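TarM (Staphylococcus aureus subsp. aureus 21178, PDB 4X7R) is a glycosyltransferase-family protein with a two-domain GT-B fold and a large antiparallel beta-sheet insertion, and binds uridine-5'-diphosphate in this model. Local coordinates at residues Lys154-Val159 against Val163-Phe168; Glu338-Val343 against Val350-Tyr355; Val306-Ala311 against Asn473-Tyr478. The protein carries 1 engineered substitution. All blocks are in the same frame, centred on the assembly; numbering follows the deposited sequence.

Contact 1 (Lys154-Val159 against Val163-Phe168); sequences KETFNV and VCYQVF
Val163 brings its CG2 methyl obliquely to the Phe157 ring, 3.5 Å from CE2, and the same methyl reaches back to the carboxylate of Glu155. Val163 and Phe157 meet at a slant: with the valine CG1 trans to its own N (chi1 -179°), CG2 is the branch left to meet the ring. Arg140 adds a cation-pi contact to that ring. Cys164 comes next and gives its N-H to Thr156 O at 2.9 Å. Its SG sits at the turn end of the strand, 3.9 Å from Asn158 N. Tyr165 also faces Thr156: its carbonyl O takes the threonine N-H at 2.7 Å, while the two side chains run side by side, CB on CB (3.7 Å), with Thr156 OG1 at the edge of the tyrosine ring, near its plane. Gln166 lies alongside Glu155 on the face that carries Phe157 and Val163. Its NE2 makes a weak hydrogen bond to Glu155 OE2, and OE1 is held more firmly by Arg179 on the next strand. Val167 closes the ladder through paired bonds with Lys154, Lys154 N to Val167 O at 2.9 Å and Val167 N to Lys154 O at 2.8 Å, and its CG2 packs 3.6 Å from the lysine NZ. With Cys164 and Tyr165 both set opposite Thr156, this is a classic beta bulge in an antiparallel hairpin, at the middle of the large meandering sheet.

Contact 2 (Glu338-Val343 against Val350-Tyr355); sequences EVAELV and VKFHIY
Phe352 slides its ring beneath the helix at Ala340, whose CB stands over the ring centre, 4.0 Å from the centroid and only 6° off the normal. That is a CH-pi contact in its plainest form: one methyl on one aromatic face, with Ala340 CA beside it, 3.9 Å from CZ at the far end of the ring. Val343, one helical turn on, meets the same ring differently. It comes to the edge, near the ring plane, and brings its CB to 3.9 Å from Phe352 CZ, with both methyls close to that same carbon. Phe352 can reach this far because its CG is anti to its own carbonyl carbon (chi1 -72°), which sends the ring from the strand into the angle between Ala340 and Val343.

The second patch is smaller and tighter. Val350, just before the strand, crosses Val343 at about a right angle, and the two CG1 methyls approach to 3.4 Å, closer than carbons usually pack. It is the rotation of Val350 about its first side-chain bond (chi1 54°) that brings its CG1 up to Val343.

Helix 333-346 and strand 351-355 are consecutive pieces of a beta-alpha-beta unit that starts at strand 320-324, as expected in a Rossmann-like domain of a GT-B protein. Val321 of that first strand touches both Val350 and Phe352, and Val377 of the neighbouring strand packs on Ala340. At the strand's other end, Tyr355 touches uridine-5'-diphosphate.

No hydrogen bond links the two segments. All four touching residues are buried and apolar, so between these two segments the contact rests on apolar packing and burial alone, with no directional polar bond to fix their relative position.

Contact 3 (Val306-Ala311 against Asn473-Tyr478); sequences VKIHNA and NIIEKY
Val306 pushes its two methyls against the end of helix 460-477, where the loop following strand 299-301 meets the C-terminal helical region of this GT-B fold. The methyls find different partners. CG2 rests on Ile474 CG2 at 3.8 Å, whereas CG1, turned between the backbone N and the carbonyl carbon (chi1 76°), enters the notch beside Tyr478 and lies 3.6 Å from its CB. Closer still is the backbone there: Val306 CG1 comes to 3.2 Å from Tyr478 O, a close C...O contact and not a hydrogen bond. Tyr478 crosses the valine at about a right angle and carries its ring away toward Phe431. Ile410 and Ile414 of helix 407-414 also touch Val306.

Two residues along, at Ile308, the roles reverse: its CD1 and CG2 form a fork that receives CG1 of Ile475, at 3.7 Å and 3.8 Å respectively. This outer contact lies nearer the surface, with Arg471 packed beside Ile308.

Tyr478 is the first residue to leave helical geometry, and its carbonyl is used at once: a single water accepts the N-H of Val306 at 2.7 Å and donates to Tyr478 O at 2.9 Å.

Along the chain contact 1 closes first; contact 3 then opens at 306-311, contact 2 forms wholly within the interval, and 473-478 completes contact 3. Contact 1 belongs to the ten-stranded antiparallel sheet, on the opposite side of the chain's centre from the other two, whose centres are 47 and 50 Å away. Contacts 2 and 3 are 27 Å apart between centres, with nearest atoms about 15 Å apart. Both lie in or against the C-terminal Rossmann-like domain: contact 2 seats a helix on the six-stranded parallel sheet within its first beta-alpha-beta unit, while contact 3 pairs the loop before that unit with the late helix 460-477.

Contact 1 (Lys154-Val159 against Val163-Phe168)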
loop_
_atom_site.group_PDB
_atom_site.type_symbol
_atom_site.label_atom_id
_atom_site.label_comp_id
_atom_site.label_asym_id
_atom_site.label_seq_id
_atom_site.Cartn_x
_atom_site.Cartn_y
_atom_site.Cartn_z
ATOM N N LYS A 154 24.542 2.575 6.596
ATOM C CA LYS A 154 25.711 1.693 6.494
ATOM C C LYS A 154 25.206 0.275 6.783
ATOM O O LYS A 154 24.503 0.062 7.769
ATOM C CB LYS A 154 26.826 2.098 7.472
ATOM C CG LYS A 154 28.080 1.187 7.463
ATOM C CD LYS A 154 29.001 1.568 8.610
ATOM C CE LYS A 154 29.635 0.394 9.316
ATOM N NZ LYS A 154 28.939 0.083 10.597
ATOM N N GLU A 155 25.531 -0.675 5.914
ATOM C CA GLU A 155 25.182 -2.089 6.127
ATOM C C GLU A 155 26.448 -2.881 6.241
ATOM O O GLU A 155 27.420 -2.578 5.550
ATOM C CB GLU A 155 24.308 -2.660 5.006
ATOM C CG GLU A 155 22.892 -2.110 5.005
ATOM C CD GLU A 155 22.162 -2.395 3.710
ATOM O OE1 GLU A 155 22.714 -2.067 2.635
ATOM O OE2 GLU A 155 21.044 -2.955 3.769
ATOM N N THR A 156 26.482 -3.841 7.164
ATOM C CA THR A 156 27.641 -4.747 7.329
ATOM C C THR A 156 27.276 -6.135 6.797
ATOM O O THR A 156 26.169 -6.617 7.047
ATOM C CB THR A 156 28.138 -4.768 8.775
ATOM O OG1 THR A 156 28.437 -3.432 9.161
ATOM C CG2 THR A 156 29.378 -5.621 8.958
ATOM N N PHE A 157 28.227 -6.795 6.125
ATOM C CA PHE A 157 28.000 -8.135 5.537
ATOM C C PHE A 157 28.769 -9.237 6.211
ATOM O O PHE A 157 29.899 -9.021 6.615
ATOM C CB PHE A 157 28.281 -8.145 4.022
ATOM C CG PHE A 157 27.409 -7.177 3.265
ATOM C CD1 PHE A 157 27.792 -5.841 3.109
ATOM C CD2 PHE A 157 26.181 -7.576 2.758
ATOM C CE1 PHE A 157 26.977 -4.943 2.431
ATOM C CE2 PHE A 157 25.362 -6.670 2.083
ATOM C CZ PHE A 157 25.758 -5.355 1.940
ATOM N N ASN A 158 28.158 -10.432 6.290
ATOM C CA ASN A 158 28.785 -11.649 6.827
ATOM C C ASN A 158 29.547 -12.403 5.704
ATOM O O ASN A 158 29.633 -11.904 4.573
ATOM C CB ASN A 158 27.717 -12.557 7.490
ATOM C CG ASN A 158 26.706 -13.178 6.556
ATOM O OD1 ASN A 158 26.823 -13.147 5.331
ATOM N ND2 ASN A 158 25.669 -13.753 7.126
ATOM N N VAL A 159 30.050 -13.626 6.015
ATOM C CA VAL A 159 30.787 -14.517 5.092
ATOM C C VAL A 159 30.006 -14.890 3.819
ATOM O O VAL A 159 30.616 -15.098 2.766
ATOM C CB VAL A 159 31.386 -15.764 5.799
ATOM C CG1 VAL A 159 32.506 -15.366 6.763
ATOM C CG2 VAL A 159 30.313 -16.595 6.510
ATOM N N VAL A 163 23.374 -9.232 4.787
ATOM C CA VAL A 163 23.309 -8.131 5.775
ATOM C C VAL A 163 23.151 -8.676 7.199
ATOM O O VAL A 163 22.166 -9.345 7.496
ATOM C CB VAL A 163 22.237 -7.051 5.426
ATOM C CG1 VAL A 163 22.210 -5.911 6.466
ATOM C CG2 VAL A 163 22.469 -6.480 4.031
ATOM N N CYS A 164 24.122 -8.384 8.074
ATOM C CA CYS A 164 24.057 -8.806 9.473
ATOM C C CYS A 164 23.950 -7.617 10.447
ATOM O O CYS A 164 23.632 -7.814 11.618
ATOM C CB CYS A 164 25.223 -9.725 9.830
ATOM S SG CYS A 164 26.862 -8.968 9.632
ATOM N N TYR A 165 24.171 -6.385 9.961
ATOM C CA TYR A 165 24.156 -5.186 10.787
ATOM C C TYR A 165 23.840 -3.946 9.963
ATOM O O TYR A 165 24.307 -3.834 8.836
ATOM C CB TYR A 165 25.561 -5.051 11.447
ATOM C CG TYR A 165 25.597 -4.197 12.690
ATOM C CD1 TYR A 165 25.077 -4.660 13.894
ATOM C CD2 TYR A 165 26.184 -2.932 12.675
ATOM C CE1 TYR A 165 25.103 -3.870 15.045
ATOM C CE2 TYR A 165 26.212 -2.132 13.822
ATOM C CZ TYR A 165 25.696 -2.619 15.007
ATOM O OH TYR A 165 25.814 -1.876 16.146
ATOM N N GLN A 166 23.059 -3.007 10.531
ATOM C CA GLN A 166 22.741 -1.731 9.892
ATOM C C GLN A 166 22.896 -0.597 10.856
ATOM O O GLN A 166 22.571 -0.728 12.042
ATOM C CB GLN A 166 21.299 -1.644 9.335
ATOM C CG GLN A 166 20.961 -2.747 8.371
ATOM C CD GLN A 166 19.544 -2.590 7.951
ATOM O OE1 GLN A 166 18.634 -2.439 8.781
ATOM N NE2 GLN A 166 19.340 -2.615 6.649
ATOM N N VAL A 167 23.364 0.534 10.320
ATOM C CA VAL A 167 23.494 1.814 11.020
ATOM C C VAL A 167 22.747 2.856 10.163
ATOM O O VAL A 167 22.957 2.909 8.950
ATOM C CB VAL A 167 24.976 2.201 11.272
ATOM C CG1 VAL A 167 25.077 3.505 12.043
ATOM C CG2 VAL A 167 25.733 1.075 11.994
ATOM N N PHE A 168 21.885 3.663 10.794
ATOM C CA PHE A 168 21.176 4.744 10.125
ATOM C C PHE A 168 21.793 6.068 10.541
ATOM O O PHE A 168 22.071 6.258 11.727
ATOM C CB PHE A 168 19.671 4.704 10.453
ATOM C CG PHE A 168 18.990 3.443 9.991
ATOM C CD1 PHE A 168 19.178 2.962 8.699
ATOM C CD2 PHE A 168 18.088 2.785 10.810
ATOM C CE1 PHE A 168 18.526 1.802 8.260
ATOM C CE2 PHE A 168 17.411 1.643 10.357
ATOM C CZ PHE A 168 17.653 1.148 9.093
#

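Contact 2 (Glu338-Val343 against Val350-Tyr355)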
loop_
_atom_site.group_PDB
_atom_site.type_symbol
_atom_site.label_atom_id
_atom_site.label_comp_id
_atom_site.label_asym_id
_atom_site.label_seq_id
_atom_site.Cartn_x
_atom_site.Cartn_y
_atom_site.Cartn_z
ATOM N N GLU A 338 -8.676 -13.739 -20.754
ATOM C CA GLU A 338 -9.487 -14.835 -21.306
ATOM C C GLU A 338 -10.863 -14.325 -21.720
ATOM O O GLU A 338 -11.381 -14.757 -22.750
ATOM C CB GLU A 338 -9.622 -15.996 -20.311
ATOM C CG GLU A 338 -8.383 -16.879 -20.242
ATOM C CD GLU A 338 -8.384 -17.950 -19.166
ATOM O OE1 GLU A 338 -9.411 -18.650 -19.009
ATOM O OE2 GLU A 338 -7.336 -18.110 -18.500
ATOM N N VAL A 339 -11.435 -13.374 -20.945
ATOM C CA VAL A 339 -12.729 -12.751 -21.250
ATOM C C VAL A 339 -12.582 -11.844 -22.480
ATOM O O VAL A 339 -13.426 -11.906 -23.378
ATOM C CB VAL A 339 -13.346 -12.018 -20.023
ATOM C CG1 VAL A 339 -14.543 -11.164 -20.430
ATOM C CG2 VAL A 339 -13.758 -13.020 -18.954
ATOM N N ALA A 340 -11.489 -11.038 -22.525
ATOM C CA ALA A 340 -11.162 -10.135 -23.634
ATOM C C ALA A 340 -11.115 -10.898 -24.958
ATOM O O ALA A 340 -11.744 -10.464 -25.922
ATOM C CB ALA A 340 -9.839 -9.439 -23.376
ATOM N N GLU A 341 -10.453 -12.082 -24.969
ATOM C CA GLU A 341 -10.352 -12.984 -26.121
ATOM C C GLU A 341 -11.742 -13.349 -26.676
ATOM O O GLU A 341 -11.933 -13.307 -27.890
ATOM C CB GLU A 341 -9.560 -14.255 -25.745
ATOM C CG GLU A 341 -9.284 -15.188 -26.919
ATOM C CD GLU A 341 -8.485 -16.435 -26.596
ATOM O OE1 GLU A 341 -8.814 -17.115 -25.597
ATOM O OE2 GLU A 341 -7.553 -16.756 -27.368
ATOM N N LEU A 342 -12.706 -13.676 -25.785
ATOM C CA LEU A 342 -14.082 -14.041 -26.148
ATOM C C LEU A 342 -14.867 -12.853 -26.703
ATOM O O LEU A 342 -15.561 -13.000 -27.707
ATOM C CB LEU A 342 -14.829 -14.652 -24.948
ATOM C CG LEU A 342 -14.316 -15.987 -24.401
ATOM C CD1 LEU A 342 -14.918 -16.277 -23.042
ATOM C CD2 LEU A 342 -14.626 -17.139 -25.360
ATOM N N VAL A 343 -14.747 -11.680 -26.058
ATOM C CA VAL A 343 -15.423 -10.438 -26.452
ATOM C C VAL A 343 -14.902 -9.981 -27.828
ATOM O O VAL A 343 -15.710 -9.708 -28.720
ATOM C CB VAL A 343 -15.301 -9.328 -25.361
ATOM C CG1 VAL A 343 -16.049 -8.067 -25.759
ATOM C CG2 VAL A 343 -15.810 -9.816 -24.009
ATOM N N VAL A 350 -14.109 -3.508 -29.724
ATOM C CA VAL A 350 -13.996 -3.302 -28.282
ATOM C C VAL A 350 -12.546 -3.297 -27.754
ATOM O O VAL A 350 -11.783 -4.233 -28.002
ATOM C CB VAL A 350 -14.993 -4.181 -27.470
ATOM C CG1 VAL A 350 -14.861 -5.651 -27.826
ATOM C CG2 VAL A 350 -14.871 -3.965 -25.957
ATOM N N LYS A 351 -12.184 -2.214 -27.048
ATOM C CA LYS A 351 -10.869 -1.998 -26.457
ATOM C C LYS A 351 -10.899 -2.269 -24.948
ATOM O O LYS A 351 -11.893 -1.965 -24.284
ATOM C CB LYS A 351 -10.399 -0.551 -26.705
ATOM C CG LYS A 351 -9.981 -0.231 -28.144
ATOM C CD LYS A 351 -9.464 1.221 -28.288
ATOM C CE LYS A 351 -8.064 1.460 -27.744
ATOM N NZ LYS A 351 -7.770 2.906 -27.554
ATOM N N PHE A 352 -9.795 -2.810 -24.407
ATOM C CA PHE A 352 -9.636 -3.084 -22.986
ATOM C C PHE A 352 -8.425 -2.308 -22.489
ATOM O O PHE A 352 -7.303 -2.539 -22.954
ATOM C CB PHE A 352 -9.519 -4.596 -22.702
ATOM C CG PHE A 352 -10.798 -5.389 -22.879
ATOM C CD1 PHE A 352 -11.261 -5.727 -24.147
ATOM C CD2 PHE A 352 -11.520 -5.829 -21.777
ATOM C CE1 PHE A 352 -12.448 -6.452 -24.308
ATOM C CE2 PHE A 352 -12.702 -6.565 -21.942
ATOM C CZ PHE A 352 -13.158 -6.869 -23.205
ATOM N N HIS A 353 -8.672 -1.335 -21.589
ATOM C CA HIS A 353 -7.653 -0.478 -20.982
ATOM C C HIS A 353 -7.394 -0.954 -19.567
ATOM O O HIS A 353 -8.269 -0.826 -18.702
ATOM C CB HIS A 353 -8.107 0.992 -20.959
ATOM C CG HIS A 353 -8.122 1.677 -22.291
ATOM N ND1 HIS A 353 -8.160 3.055 -22.381
ATOM C CD2 HIS A 353 -8.120 1.159 -23.543
ATOM C CE1 HIS A 353 -8.182 3.328 -23.673
ATOM N NE2 HIS A 353 -8.160 2.218 -24.408
ATOM N N ILE A 354 -6.197 -1.510 -19.328
ATOM C CA ILE A 354 -5.827 -2.045 -18.028
ATOM C C ILE A 354 -4.757 -1.170 -17.384
ATOM O O ILE A 354 -3.627 -1.115 -17.874
ATOM C CB ILE A 354 -5.441 -3.558 -18.103
ATOM C CG1 ILE A 354 -6.511 -4.383 -18.877
ATOM C CG2 ILE A 354 -5.189 -4.137 -16.703
ATOM C CD1 ILE A 354 -6.155 -5.824 -19.166
ATOM N N TYR A 355 -5.120 -0.485 -16.284
ATOM C CA TYR A 355 -4.221 0.390 -15.538
ATOM C C TYR A 355 -3.701 -0.266 -14.279
ATOM O O TYR A 355 -4.412 -1.055 -13.649
ATOM C CB TYR A 355 -4.916 1.709 -15.171
ATOM C CG TYR A 355 -5.132 2.634 -16.349
ATOM C CD1 TYR A 355 -6.274 2.532 -17.141
ATOM C CD2 TYR A 355 -4.205 3.629 -16.661
ATOM C CE1 TYR A 355 -6.489 3.393 -18.214
ATOM C CE2 TYR A 355 -4.414 4.499 -17.733
ATOM C CZ TYR A 355 -5.553 4.368 -18.509
ATOM O OH TYR A 355 -5.775 5.216 -19.560
#

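Contact 3 (Val306-Ala311 against Asn473-Tyr478)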
loop_
_atom_site.group_PDB
_atom_site.type_symbol
_atom_site.label_atom_id
_atom_site.label_comp_id
_atom_site.label_asym_id
_atom_site.label_seq_id
_atom_site.Cartn_x
_atom_site.Cartn_y
_atom_site.Cartn_z
ATOM N N VAL A 306 -16.709 7.047 0.991
ATOM C CA VAL A 306 -16.769 7.175 -0.458
ATOM C C VAL A 306 -16.696 8.650 -0.873
ATOM O O VAL A 306 -17.336 9.511 -0.255
ATOM C CB VAL A 306 -17.982 6.389 -1.066
ATOM C CG1 VAL A 306 -19.306 7.099 -0.841
ATOM C CG2 VAL A 306 -17.788 6.159 -2.532
ATOM N N LYS A 307 -15.861 8.943 -1.872
ATOM C CA LYS A 307 -15.692 10.307 -2.362
ATOM C C LYS A 307 -16.563 10.487 -3.581
ATOM O O LYS A 307 -16.260 9.946 -4.642
ATOM C CB LYS A 307 -14.214 10.611 -2.668
ATOM C CG LYS A 307 -13.934 12.093 -2.943
ATOM C CD LYS A 307 -12.520 12.323 -3.504
ATOM C CE LYS A 307 -11.392 12.503 -2.498
ATOM N NZ LYS A 307 -11.536 13.759 -1.708
ATOM N N ILE A 308 -17.674 11.195 -3.408
ATOM C CA ILE A 308 -18.598 11.473 -4.493
ATOM C C ILE A 308 -18.276 12.841 -5.072
ATOM O O ILE A 308 -18.609 13.880 -4.495
ATOM C CB ILE A 308 -20.097 11.267 -4.139
ATOM C CG1 ILE A 308 -20.367 9.794 -3.751
ATOM C CG2 ILE A 308 -21.004 11.670 -5.331
ATOM C CD1 ILE A 308 -21.351 9.602 -2.654
ATOM N N HIS A 309 -17.569 12.828 -6.198
ATOM C CA HIS A 309 -17.213 14.041 -6.920
ATOM C C HIS A 309 -18.313 14.229 -7.976
ATOM O O HIS A 309 -19.388 13.639 -7.845
ATOM C CB HIS A 309 -15.815 13.882 -7.556
ATOM C CG HIS A 309 -15.651 12.580 -8.271
ATOM N ND1 HIS A 309 -16.218 12.403 -9.525
ATOM C CD2 HIS A 309 -15.068 11.425 -7.902
ATOM C CE1 HIS A 309 -15.951 11.164 -9.881
ATOM N NE2 HIS A 309 -15.258 10.538 -8.952
ATOM N N ASN A 310 -18.060 15.042 -9.005
ATOM C CA ASN A 310 -19.016 15.251 -10.090
ATOM C C ASN A 310 -18.889 14.110 -11.093
ATOM O O ASN A 310 -17.795 13.596 -11.303
ATOM C CB ASN A 310 -18.748 16.577 -10.773
ATOM C CG ASN A 310 -19.350 17.734 -10.039
ATOM O OD1 ASN A 310 -18.775 18.256 -9.076
ATOM N ND2 ASN A 310 -20.531 18.147 -10.475
ATOM N N ALA A 311 -19.991 13.693 -11.708
ATOM C CA ALA A 311 -19.919 12.632 -12.714
ATOM C C ALA A 311 -19.357 13.232 -14.020
ATOM O O ALA A 311 -19.590 14.424 -14.264
ATOM C CB ALA A 311 -21.302 12.051 -12.962
ATOM N N ASN A 473 -27.198 4.771 -6.572
ATOM C CA ASN A 473 -27.127 3.708 -5.566
ATOM C C ASN A 473 -25.994 3.933 -4.587
ATOM O O ASN A 473 -26.171 3.672 -3.403
ATOM C CB ASN A 473 -27.008 2.317 -6.210
ATOM C CG ASN A 473 -27.389 1.196 -5.255
ATOM O OD1 ASN A 473 -28.401 1.250 -4.551
ATOM N ND2 ASN A 473 -26.602 0.151 -5.204
ATOM N N ILE A 474 -24.838 4.442 -5.063
ATOM C CA ILE A 474 -23.682 4.719 -4.187
ATOM C C ILE A 474 -23.992 5.882 -3.249
ATOM O O ILE A 474 -23.753 5.787 -2.041
ATOM C CB ILE A 474 -22.325 4.896 -4.956
ATOM C CG1 ILE A 474 -21.979 3.659 -5.843
ATOM C CG2 ILE A 474 -21.168 5.260 -4.012
ATOM C CD1 ILE A 474 -22.013 2.257 -5.162
ATOM N N ILE A 475 -24.540 6.977 -3.810
ATOM C CA ILE A 475 -24.911 8.181 -3.054
ATOM C C ILE A 475 -25.874 7.774 -1.933
ATOM O O ILE A 475 -25.627 8.081 -0.778
ATOM C CB ILE A 475 -25.496 9.272 -4.004
ATOM C CG1 ILE A 475 -24.365 9.925 -4.823
ATOM C CG2 ILE A 475 -26.308 10.327 -3.234
ATOM C CD1 ILE A 475 -24.839 10.796 -6.005
ATOM N N GLU A 476 -26.902 7.005 -2.271
ATOM C CA GLU A 476 -27.887 6.583 -1.301
ATOM C C GLU A 476 -27.379 5.679 -0.175
ATOM O O GLU A 476 -27.729 5.900 0.985
ATOM C CB GLU A 476 -29.057 5.940 -2.012
ATOM C CG GLU A 476 -30.217 5.717 -1.088
ATOM C CD GLU A 476 -31.343 4.930 -1.727
ATOM O OE1 GLU A 476 -31.553 5.072 -2.955
ATOM O OE2 GLU A 476 -32.019 4.175 -0.990
ATOM N N LYS A 477 -26.559 4.685 -0.502
ATOM C CA LYS A 477 -26.155 3.707 0.484
ATOM C C LYS A 477 -24.838 3.926 1.204
ATOM O O LYS A 477 -24.585 3.231 2.195
ATOM C CB LYS A 477 -26.273 2.292 -0.113
ATOM C CG LYS A 477 -27.713 1.962 -0.562
ATOM C CD LYS A 477 -27.800 0.566 -1.172
ATOM C CE LYS A 477 -29.216 0.048 -1.315
ATOM N NZ LYS A 477 -30.012 0.859 -2.271
ATOM N N TYR A 478 -24.009 4.892 0.752
ATOM C CA TYR A 478 -22.706 5.138 1.366
ATOM C C TYR A 478 -22.499 6.598 1.808
ATOM O O TYR A 478 -21.433 7.191 1.569
ATOM C CB TYR A 478 -21.589 4.669 0.416
ATOM C CG TYR A 478 -21.670 3.202 0.107
ATOM C CD1 TYR A 478 -21.125 2.260 0.973
ATOM C CD2 TYR A 478 -22.422 2.737 -0.971
ATOM C CE1 TYR A 478 -21.280 0.894 0.750
ATOM C CE2 TYR A 478 -22.547 1.371 -1.227
ATOM C CZ TYR A 478 -21.941 0.458 -0.382
ATOM O OH TYR A 478 -22.090 -0.880 -0.604
HETATM O O HOH W 1 -18.791 8.049 2.363
#